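PDB 6SKI: putative type VI secretion protein from Escherichia coli, which is a phospholipase effector of the type VI secretion system that is loaded onto, and inhibited by, the VgrG spike. Local coordinates for residues K223-G227 against D228-G232. Numbering follows the deposited sequence.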
# COMPACT_ATOMS: atom_id res chain seq x y z
N LYS A 223 11.42 -18.08 14.34
CA LYS A 223 10.42 -19.06 13.93
C LYS A 223 10.49 -19.39 12.45
O LYS A 223 9.89 -20.38 12.02
CB LYS A 223 9.03 -18.53 14.30
CG LYS A 223 7.89 -19.51 14.10
CD LYS A 223 6.57 -18.91 14.54
CE LYS A 223 5.41 -19.81 14.17
NZ LYS A 223 5.42 -20.14 12.72
N GLY A 224 11.22 -18.61 11.66
CA GLY A 224 11.40 -18.93 10.26
C GLY A 224 12.70 -19.65 10.04
O GLY A 224 12.78 -20.59 9.24
N LEU A 225 13.74 -19.24 10.76
CA LEU A 225 15.00 -19.97 10.76
C LEU A 225 14.94 -21.22 11.63
O LEU A 225 15.89 -22.00 11.62
CB LEU A 225 16.13 -19.07 11.24
CG LEU A 225 16.50 -17.94 10.28
CD1 LEU A 225 17.84 -17.33 10.65
CD2 LEU A 225 16.52 -18.45 8.85
N ARG A 226 13.84 -21.42 12.36
CA ARG A 226 13.64 -22.60 13.20
C ARG A 226 14.76 -22.73 14.24
O ARG A 226 15.29 -23.82 14.47
CB ARG A 226 13.53 -23.86 12.36
CG ARG A 226 12.14 -24.08 11.78
CD ARG A 226 12.06 -25.43 11.09
NE ARG A 226 13.32 -25.79 10.46
CZ ARG A 226 13.70 -27.04 10.23
NH1 ARG A 226 14.87 -27.29 9.65
NH2 ARG A 226 12.92 -28.05 10.59
N GLY A 227 15.12 -21.61 14.86
CA GLY A 227 16.11 -21.60 15.90
C GLY A 227 17.54 -21.43 15.43
O GLY A 227 18.44 -21.28 16.27
N ASP A 228 17.78 -21.44 14.12
CA ASP A 228 19.13 -21.30 13.61
C ASP A 228 19.73 -19.97 14.04
O ASP A 228 19.04 -18.96 14.18
CB ASP A 228 19.14 -21.40 12.08
CG ASP A 228 18.83 -22.79 11.59
OD1 ASP A 228 18.60 -23.68 12.44
OD2 ASP A 228 18.83 -23.00 10.36
N PHE A 229 21.04 -19.97 14.25
CA PHE A 229 21.74 -18.76 14.64
C PHE A 229 21.83 -17.79 13.46
O PHE A 229 22.20 -18.18 12.35
CB PHE A 229 23.15 -19.10 15.14
CG PHE A 229 24.01 -17.90 15.35
CD1 PHE A 229 25.14 -17.70 14.58
CD2 PHE A 229 23.72 -16.98 16.34
CE1 PHE A 229 25.93 -16.59 14.77
CE2 PHE A 229 24.52 -15.88 16.53
CZ PHE A 229 25.62 -15.69 15.75
N TYR A 230 21.49 -16.54 13.71
CA TYR A 230 21.72 -15.47 12.75
C TYR A 230 22.39 -14.31 13.46
O TYR A 230 21.97 -13.93 14.56
CB TYR A 230 20.43 -15.01 12.06
CG TYR A 230 19.33 -14.52 12.98
CD1 TYR A 230 18.40 -15.40 13.51
CD2 TYR A 230 19.20 -13.18 13.28
CE1 TYR A 230 17.40 -14.96 14.33
CE2 TYR A 230 18.20 -12.73 14.10
CZ TYR A 230 17.30 -13.62 14.62
OH TYR A 230 16.29 -13.17 15.44
N ASP A 231 23.44 -13.77 12.85
CA ASP A 231 24.17 -12.67 13.45
C ASP A 231 23.46 -11.35 13.16
O ASP A 231 22.43 -11.30 12.49
CB ASP A 231 25.61 -12.66 12.92
CG ASP A 231 26.59 -12.09 13.92
OD1 ASP A 231 26.29 -12.13 15.13
OD2 ASP A 231 27.65 -11.61 13.49
N GLY A 232 24.02 -10.26 13.68
CA GLY A 232 23.43 -8.96 13.47
C GLY A 232 22.36 -8.64 14.49
O GLY A 232 22.12 -9.37 15.45
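With chi1 of L225 at -69°, CG lies anti to the carbonyl carbon, and chi2 of -165° extends CD1 anti to CA, out to the ring of Y230, whose own chi1 of 57° sets CG between backbone N and carbonyl carbon. The methyl L225 CD1 meets Y230 CD1 at 3.5 Å and lies 3.8 Å from Y230 CB, approaching the ring obliquely at its inner end. Nearer the bend, L225 CB and D228 CB pack 3.9 Å apart. The chain turns between them: helix 215-225 ends, and L225 to D228 form a type I' beta turn. R226 and G227 both have positive phi, as this turn type requires at its two central positions. D228 N donates to L225 O over 3.2 Å, the bond that closes the turn. The carboxylate of D228 sits beside L225 O without bonding to it and takes its polar partner from outside the turn: D228 OD1 forms a salt bridge with a basic side chain on the chain of another protein. L225 reaches on to L172 and M176 of helix 156-178 and to I186 of strand 184-195, while Y230 OH bonds to P234 O. The turn thus joins leucine-tyrosine packing against helix 156-178 and strand 184-195 to a carboxylate directed at the partner protein, whose basic group probably offsets the charge of D228 and favours its ionised form.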